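Local coordinates for adhesion G-protein coupled receptor G6 (Danio rerio, PDB 6V55) that probably acts as a calcium-binding cell-surface adhesion receptor that couples to G proteins and takes part in myelination, at residues T348-E354 with G435-V441; G384-L389 with Q401-A405. One frame throughout, in Å; residues are numbered along the deposited sequence.

Interaction 1: T348-E354 with G435-V441; sequences TLVVTDE and GLTLDSV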
ATOM      1  N   THR A 348      19.364  29.429   4.044  1.00 21.37           N
ATOM      2  CA  THR A 348      19.306  30.882   3.918  1.00 22.01           C
ATOM      3  C   THR A 348      20.150  31.475   5.034  1.00 25.75           C
ATOM      4  O   THR A 348      19.820  31.325   6.218  1.00 26.34           O
ATOM      5  CB  THR A 348      17.872  31.397   3.979  1.00 22.64           C
ATOM      6  OG1 THR A 348      17.191  30.978   2.791  1.00 26.00           O
ATOM      7  CG2 THR A 348      17.834  32.929   4.059  1.00 22.22           C
ATOM      8  N   LEU A 349      21.235  32.138   4.650  1.00 25.52           N
ATOM      9  CA  LEU A 349      22.194  32.708   5.576  1.00 23.96           C
ATOM     10  C   LEU A 349      22.036  34.217   5.581  1.00 24.15           C
ATOM     11  O   LEU A 349      22.011  34.836   4.519  1.00 25.44           O
ATOM     12  CB  LEU A 349      23.618  32.327   5.176  1.00 23.67           C
ATOM     13  CG  LEU A 349      23.920  30.832   5.158  1.00 22.41           C
ATOM     14  CD1 LEU A 349      24.949  30.491   4.087  1.00 22.23           C
ATOM     15  CD2 LEU A 349      24.409  30.418   6.501  1.00 22.63           C
ATOM     16  N   VAL A 350      21.926  34.797   6.775  1.00 28.48           N
ATOM     17  CA  VAL A 350      21.911  36.244   6.971  1.00 28.21           C
ATOM     18  C   VAL A 350      23.204  36.605   7.691  1.00 25.87           C
ATOM     19  O   VAL A 350      23.421  36.194   8.834  1.00 24.78           O
ATOM     20  CB  VAL A 350      20.685  36.693   7.771  1.00 24.45           C
ATOM     21  CG1 VAL A 350      20.804  38.157   8.105  1.00 25.00           C
ATOM     22  CG2 VAL A 350      19.426  36.409   6.977  1.00 24.06           C
ATOM     23  N   VAL A 351      24.091  37.329   7.013  1.00 24.70           N
ATOM     24  CA  VAL A 351      25.405  37.645   7.556  1.00 25.04           C
ATOM     25  C   VAL A 351      25.558  39.163   7.643  1.00 25.54           C
ATOM     26  O   VAL A 351      24.863  39.916   6.955  1.00 26.30           O
ATOM     27  CB  VAL A 351      26.549  37.009   6.724  1.00 25.05           C
ATOM     28  CG1 VAL A 351      26.353  35.504   6.574  1.00 24.26           C
ATOM     29  CG2 VAL A 351      26.662  37.644   5.366  1.00 24.95           C
ATOM     30  N   THR A 352      26.456  39.621   8.523  1.00 25.99           N
ATOM     31  CA  THR A 352      26.805  41.043   8.609  1.00 30.85           C
ATOM     32  C   THR A 352      28.286  41.230   8.300  1.00 26.87           C
ATOM     33  O   THR A 352      29.143  40.722   9.023  1.00 26.70           O
ATOM     34  CB  THR A 352      26.471  41.649   9.977  1.00 27.05           C
ATOM     35  OG1 THR A 352      25.059  41.732  10.114  1.00 27.01           O
ATOM     36  CG2 THR A 352      27.003  43.041  10.086  1.00 27.57           C
ATOM     37  N   ASP A 353      28.577  41.957   7.229  1.00 26.56           N
ATOM     38  CA  ASP A 353      29.934  42.240   6.798  1.00 26.66           C
ATOM     39  C   ASP A 353      30.276  43.643   7.259  1.00 30.82           C
ATOM     40  O   ASP A 353      29.598  44.597   6.869  1.00 31.48           O
ATOM     41  CB  ASP A 353      30.040  42.144   5.273  1.00 27.77           C
ATOM     42  CG  ASP A 353      31.471  41.923   4.785  1.00 33.38           C
ATOM     43  OD1 ASP A 353      31.638  41.357   3.686  1.00 36.89           O
ATOM     44  OD2 ASP A 353      32.434  42.312   5.478  1.00 38.18           O
ATOM     45  N   GLU A 354      31.333  43.777   8.055  1.00 31.44           N
ATOM     46  CA  GLU A 354      31.783  45.111   8.437  1.00 34.65           C
ATOM     47  C   GLU A 354      32.909  45.625   7.557  1.00 34.67           C
ATOM     48  O   GLU A 354      33.267  46.805   7.659  1.00 28.64           O
ATOM     49  CB  GLU A 354      32.207  45.125   9.894  1.00 39.84           C
ATOM     50  CG  GLU A 354      31.038  45.404  10.801  1.00 49.94           C
ATOM     51  CD  GLU A 354      31.355  45.122  12.243  1.00 60.62           C
ATOM     52  OE1 GLU A 354      31.089  46.015  13.088  1.00 65.42           O
ATOM     53  OE2 GLU A 354      31.859  44.005  12.523  1.00 61.96           O
ATOM     54  N   GLY A 435      35.018  40.584  11.149  1.00 45.54           N
ATOM     55  CA  GLY A 435      33.978  41.490  10.695  1.00 40.67           C
ATOM     56  C   GLY A 435      32.838  40.834   9.958  1.00 38.87           C
ATOM     57  O   GLY A 435      32.008  41.534   9.380  1.00 42.32           O
ATOM     58  N   LEU A 436      32.778  39.507   9.960  1.00 36.88           N
ATOM     59  CA  LEU A 436      31.759  38.715   9.288  1.00 28.60           C
ATOM     60  C   LEU A 436      31.074  37.872  10.352  1.00 24.14           C
ATOM     61  O   LEU A 436      31.741  37.189  11.125  1.00 25.49           O
ATOM     62  CB  LEU A 436      32.392  37.834   8.209  1.00 26.36           C
ATOM     63  CG  LEU A 436      31.637  37.491   6.928  1.00 24.56           C
ATOM     64  CD1 LEU A 436      30.655  38.589   6.507  1.00 25.07           C
ATOM     65  CD2 LEU A 436      32.655  37.223   5.818  1.00 25.79           C
ATOM     66  N   THR A 437      29.752  37.931  10.413  1.00 25.38           N
ATOM     67  CA  THR A 437      29.025  37.420  11.567  1.00 25.82           C
ATOM     68  C   THR A 437      27.700  36.848  11.113  1.00 32.08           C
ATOM     69  O   THR A 437      26.939  37.546  10.446  1.00 37.83           O
ATOM     70  CB  THR A 437      28.752  38.540  12.566  1.00 24.20           C
ATOM     71  OG1 THR A 437      29.986  39.120  12.958  1.00 26.89           O
ATOM     72  CG2 THR A 437      28.029  38.030  13.787  1.00 24.28           C
ATOM     73  N   LEU A 438      27.405  35.608  11.498  1.00 31.69           N
ATOM     74  CA  LEU A 438      26.106  35.018  11.190  1.00 34.97           C
ATOM     75  C   LEU A 438      25.033  35.604  12.114  1.00 37.37           C
ATOM     76  O   LEU A 438      25.154  35.523  13.342  1.00 40.43           O
ATOM     77  CB  LEU A 438      26.189  33.498  11.336  1.00 31.53           C
ATOM     78  CG  LEU A 438      24.951  32.641  11.104  1.00 25.18           C
ATOM     79  CD1 LEU A 438      24.766  32.430   9.633  1.00 26.14           C
ATOM     80  CD2 LEU A 438      25.124  31.322  11.795  1.00 22.74           C
ATOM     81  N   ASP A 439      23.990  36.199  11.526  1.00 33.42           N
ATOM     82  CA  ASP A 439      22.862  36.764  12.271  1.00 35.76           C
ATOM     83  C   ASP A 439      21.719  35.781  12.431  1.00 35.43           C
ATOM     84  O   ASP A 439      20.971  35.839  13.419  1.00 37.39           O
ATOM     85  CB  ASP A 439      22.306  38.004  11.567  1.00 41.34           C
ATOM     86  CG  ASP A 439      23.297  39.127  11.515  1.00 47.32           C
ATOM     87  OD1 ASP A 439      24.070  39.273  12.494  1.00 51.15           O
ATOM     88  OD2 ASP A 439      23.303  39.855  10.496  1.00 47.63           O
ATOM     89  N   SER A 440      21.571  34.899  11.450  1.00 35.19           N
ATOM     90  CA  SER A 440      20.414  34.040  11.294  1.00 31.58           C
ATOM     91  C   SER A 440      20.792  32.970  10.292  1.00 30.30           C
ATOM     92  O   SER A 440      21.527  33.243   9.336  1.00 32.22           O
ATOM     93  CB  SER A 440      19.204  34.842  10.806  1.00 35.32           C
ATOM     94  OG  SER A 440      18.374  34.057   9.971  1.00 44.34           O
ATOM     95  N   VAL A 441      20.304  31.753  10.520  1.00 26.93           N
ATOM     96  CA  VAL A 441      20.366  30.708   9.502  1.00 21.88           C
ATOM     97  C   VAL A 441      19.120  29.849   9.649  1.00 23.01           C
ATOM     98  O   VAL A 441      18.683  29.561  10.766  1.00 29.14           O
ATOM     99  CB  VAL A 441      21.675  29.886   9.594  1.00 25.42           C
ATOM    100  CG1 VAL A 441      21.924  29.348  11.004  1.00 31.23           C
ATOM    101  CG2 VAL A 441      21.729  28.766   8.559  1.00 24.86           C
TER
HETATM  102  O   HOH W   1      29.405  41.838  12.098  1.00 10.77           O
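A classic beta bulge, at D439 and S440 facing V350, interrupts the antiparallel pairing of strands 342-353 and 436-445 in the sheet of the SEA domain. V350 O accepts D439 N at 2.8 Å, nearly in line with its carbonyl bond, and a weak second bond from S440 N; V350 N gives a straight bond (171°) to S440 O. Beyond the bulge the register is shifted by one residue, T352 N meets T437 O at 2.9 Å, and E354 N closes the strand end on G435 O. Having positive phi (74°), G435 sits in the turn that leads into the second strand. L349, V351, L436, L438 and V441 share the buried face, where helix 361-374 packs on the sheet. There L349 CD2 touches both L438 CD1 (3.7 Å) and V441 CG2 (3.8 Å), while L436 brings CD1 against D353 CA and CB. The carboxylate of D353, on this same face, is held by a salt bridge to R359 and by the backbone N of Q355. V350, T352, T437 and S440 lie on the other face. Within the bulge D439 points toward the partner strand, and its CG, beside the backbone N (chi1 -64°), carries the carboxylate across at about a right angle to T352. V350 CG1 rests against D439 CB. OD2 of D439 also forms a salt bridge with R400 of the next strand, so this one oxygen has both a hydroxyl and a guanidinium partner, which would probably help it stay ionised. A water joins T352 O to T437 OG1, 2.9 Å from the latter. T352 OG1 donates to the syn lone pair of D439 OD2 over 2.6 Å.

Interaction 2: G384-L389 with Q401-A405; sequences GISLQL and QIYLA. Unlike the reference sequence in segment 401-405: I402 (reference Thr).
One face of the Y403 ring takes L387 CD1, which stands 4.1 Å from the ring centroid and 19° off the normal, a CH-pi contact displaced toward the rim. With the leucine CG anti to the backbone N (chi1 171°) the branch reaches across to Y403, and L387 CD1 also meets Q401 CB at 3.7 Å. I385 CG1 comes up obliquely to Y403 CD1 at 3.9 Å. At the far end of the ring, Y403 OH donates to Q401 OE1 over 2.7 Å, almost in line with the amide carbonyl. With Q401 NE2 bonded to T399 OG1, both ends of that amide are held. A leucine at Y403 would probably leave Q401 OE1 without its hydroxyl donor and L387 CD1 without a flat surface to rest on. These residues belong to a beta hairpin of the SEA domain, strands 380-392 and 399-410, interrupted by a classic bulge: Q388 and L389 both face I402. I402 O takes a short bond from Q388 N (2.6 Å) and a weak one from L389 N. On the face away from Y403, L389 and I402 run side by side, CD1 to CD1 at 3.8 Å, and Q388 lays its extended chain across L404, OE1 coming 3.8 Å from L404 CD2.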
ATOM      1  N   GLY A 384      26.954  25.159  -4.022  1.00 29.88           N
ATOM      2  CA  GLY A 384      26.516  26.368  -4.692  1.00 24.94           C
ATOM      3  C   GLY A 384      26.043  27.421  -3.708  1.00 26.33           C
ATOM      4  O   GLY A 384      25.372  27.077  -2.723  1.00 24.05           O
ATOM      5  N   ILE A 385      26.380  28.693  -3.956  1.00 26.09           N
ATOM      6  CA  ILE A 385      26.029  29.792  -3.051  1.00 24.82           C
ATOM      7  C   ILE A 385      26.005  31.077  -3.866  1.00 26.88           C
ATOM      8  O   ILE A 385      26.821  31.256  -4.774  1.00 33.09           O
ATOM      9  CB  ILE A 385      26.999  29.847  -1.840  1.00 22.57           C
ATOM     10  CG1 ILE A 385      26.676  30.975  -0.866  1.00 21.76           C
ATOM     11  CG2 ILE A 385      28.449  29.888  -2.270  1.00 27.06           C
ATOM     12  CD1 ILE A 385      27.271  30.736   0.471  1.00 21.97           C
ATOM     13  N   SER A 386      25.007  31.935  -3.605  1.00 22.67           N
ATOM     14  CA  SER A 386      24.902  33.212  -4.299  1.00 21.58           C
ATOM     15  C   SER A 386      24.239  34.258  -3.402  1.00 22.28           C
ATOM     16  O   SER A 386      23.440  33.925  -2.521  1.00 25.16           O
ATOM     17  CB  SER A 386      24.119  33.067  -5.594  1.00 21.29           C
ATOM     18  OG  SER A 386      22.720  32.958  -5.359  1.00 23.19           O
ATOM     19  N   LEU A 387      24.568  35.532  -3.644  1.00 22.19           N
ATOM     20  CA  LEU A 387      24.077  36.633  -2.824  1.00 22.54           C
ATOM     21  C   LEU A 387      22.708  37.074  -3.309  1.00 22.59           C
ATOM     22  O   LEU A 387      22.523  37.327  -4.502  1.00 24.32           O
ATOM     23  CB  LEU A 387      25.045  37.815  -2.873  1.00 22.94           C
ATOM     24  CG  LEU A 387      24.628  39.157  -2.255  1.00 23.35           C
ATOM     25  CD1 LEU A 387      24.457  39.052  -0.777  1.00 23.57           C
ATOM     26  CD2 LEU A 387      25.662  40.183  -2.551  1.00 23.69           C
ATOM     27  N   GLN A 388      21.758  37.200  -2.390  1.00 22.53           N
ATOM     28  CA  GLN A 388      20.397  37.565  -2.775  1.00 22.44           C
ATOM     29  C   GLN A 388      20.029  39.004  -2.492  1.00 22.85           C
ATOM     30  O   GLN A 388      19.318  39.612  -3.285  1.00 38.48           O
ATOM     31  CB  GLN A 388      19.395  36.680  -2.055  1.00 23.47           C
ATOM     32  CG  GLN A 388      19.337  35.312  -2.583  1.00 24.76           C
ATOM     33  CD  GLN A 388      18.064  34.652  -2.166  1.00 31.59           C
ATOM     34  OE1 GLN A 388      17.333  34.121  -3.000  1.00 36.45           O
ATOM     35  NE2 GLN A 388      17.764  34.701  -0.865  1.00 30.97           N
ATOM     36  N   LEU A 389      20.483  39.553  -1.376  1.00 23.25           N
ATOM     37  CA  LEU A 389      20.014  40.830  -0.864  1.00 23.68           C
ATOM     38  C   LEU A 389      21.199  41.459  -0.167  1.00 26.47           C
ATOM     39  O   LEU A 389      21.904  40.766   0.573  1.00 32.26           O
ATOM     40  CB  LEU A 389      18.858  40.599   0.101  1.00 23.72           C
ATOM     41  CG  LEU A 389      17.846  41.537   0.756  1.00 24.07           C
ATOM     42  CD1 LEU A 389      18.454  42.237   1.929  1.00 38.60           C
ATOM     43  CD2 LEU A 389      17.289  42.535  -0.139  1.00 24.15           C
ATOM     44  N   GLN A 401      23.950  41.011   4.455  1.00 24.62           N
ATOM     45  CA  GLN A 401      23.935  40.295   3.186  1.00 22.79           C
ATOM     46  C   GLN A 401      23.156  39.003   3.379  1.00 23.68           C
ATOM     47  O   GLN A 401      23.319  38.337   4.402  1.00 27.52           O
ATOM     48  CB  GLN A 401      25.367  40.010   2.708  1.00 22.90           C
ATOM     49  CG  GLN A 401      26.233  41.264   2.498  1.00 23.23           C
ATOM     50  CD  GLN A 401      27.638  40.935   2.017  1.00 28.40           C
ATOM     51  OE1 GLN A 401      27.898  39.822   1.562  1.00 32.94           O
ATOM     52  NE2 GLN A 401      28.551  41.898   2.118  1.00 32.73           N
ATOM     53  N   ILE A 402      22.290  38.661   2.424  1.00 23.03           N
ATOM     54  CA  ILE A 402      21.490  37.447   2.500  1.00 22.05           C
ATOM     55  C   ILE A 402      21.927  36.538   1.364  1.00 23.76           C
ATOM     56  O   ILE A 402      21.898  36.938   0.192  1.00 21.98           O
ATOM     57  CB  ILE A 402      19.981  37.731   2.452  1.00 21.96           C
ATOM     58  CG1 ILE A 402      19.599  38.667   3.593  1.00 22.12           C
ATOM     59  CG2 ILE A 402      19.211  36.443   2.601  1.00 21.69           C
ATOM     60  CD1 ILE A 402      18.117  38.905   3.778  1.00 22.07           C
ATOM     61  N   TYR A 403      22.330  35.312   1.721  1.00 23.38           N
ATOM     62  CA  TYR A 403      22.873  34.313   0.813  1.00 21.72           C
ATOM     63  C   TYR A 403      21.953  33.106   0.754  1.00 21.45           C
ATOM     64  O   TYR A 403      21.325  32.736   1.751  1.00 21.36           O
ATOM     65  CB  TYR A 403      24.266  33.852   1.266  1.00 21.86           C
ATOM     66  CG  TYR A 403      25.356  34.850   0.979  1.00 22.13           C
ATOM     67  CD1 TYR A 403      26.131  34.743  -0.171  1.00 22.23           C
ATOM     68  CD2 TYR A 403      25.596  35.908   1.842  1.00 22.32           C
ATOM     69  CE1 TYR A 403      27.126  35.659  -0.455  1.00 22.51           C
ATOM     70  CE2 TYR A 403      26.592  36.826   1.578  1.00 23.79           C
ATOM     71  CZ  TYR A 403      27.351  36.697   0.426  1.00 25.00           C
ATOM     72  OH  TYR A 403      28.336  37.618   0.146  1.00 30.07           O
ATOM     73  N   LEU A 404      21.898  32.481  -0.417  1.00 21.33           N
ATOM     74  CA  LEU A 404      21.190  31.225  -0.614  1.00 26.15           C
ATOM     75  C   LEU A 404      22.210  30.143  -0.945  1.00 28.97           C
ATOM     76  O   LEU A 404      22.974  30.300  -1.901  1.00 31.08           O
ATOM     77  CB  LEU A 404      20.176  31.368  -1.741  1.00 20.96           C
ATOM     78  CG  LEU A 404      19.291  30.175  -2.041  1.00 24.08           C
ATOM     79  CD1 LEU A 404      18.382  29.878  -0.867  1.00 20.61           C
ATOM     80  CD2 LEU A 404      18.485  30.515  -3.278  1.00 21.65           C
ATOM     81  N   ALA A 405      22.212  29.038  -0.180  1.00 26.21           N
ATOM     82  CA  ALA A 405      23.275  28.045  -0.283  1.00 21.12           C
ATOM     83  C   ALA A 405      22.726  26.630  -0.348  1.00 26.44           C
ATOM     84  O   ALA A 405      21.774  26.280   0.359  1.00 29.24           O
ATOM     85  CB  ALA A 405      24.239  28.132   0.895  1.00 21.35           C
TER

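Interactions 1 and 2 lie in one antiparallel sheet of the SEA domain, their centres 11 Å apart. Across it the strands run 380-392, 399-410, 342-353, 436-445, 431-433, so each interaction is a neighbouring pair, and strands 399-410 and 342-353 join the two: L349 O to Y403 N and V351 O to Q401 N, each 2.9 Å, are probable hydrogen bonds. Along the chain the hairpin of interaction 2 is nested inside the loop closed by interaction 1, which pairs the first and the last strand of the sheet along the chain. Helix 361-374 packs on both, its I365 touching V351, I385 and Y403, giving one helix-covered core.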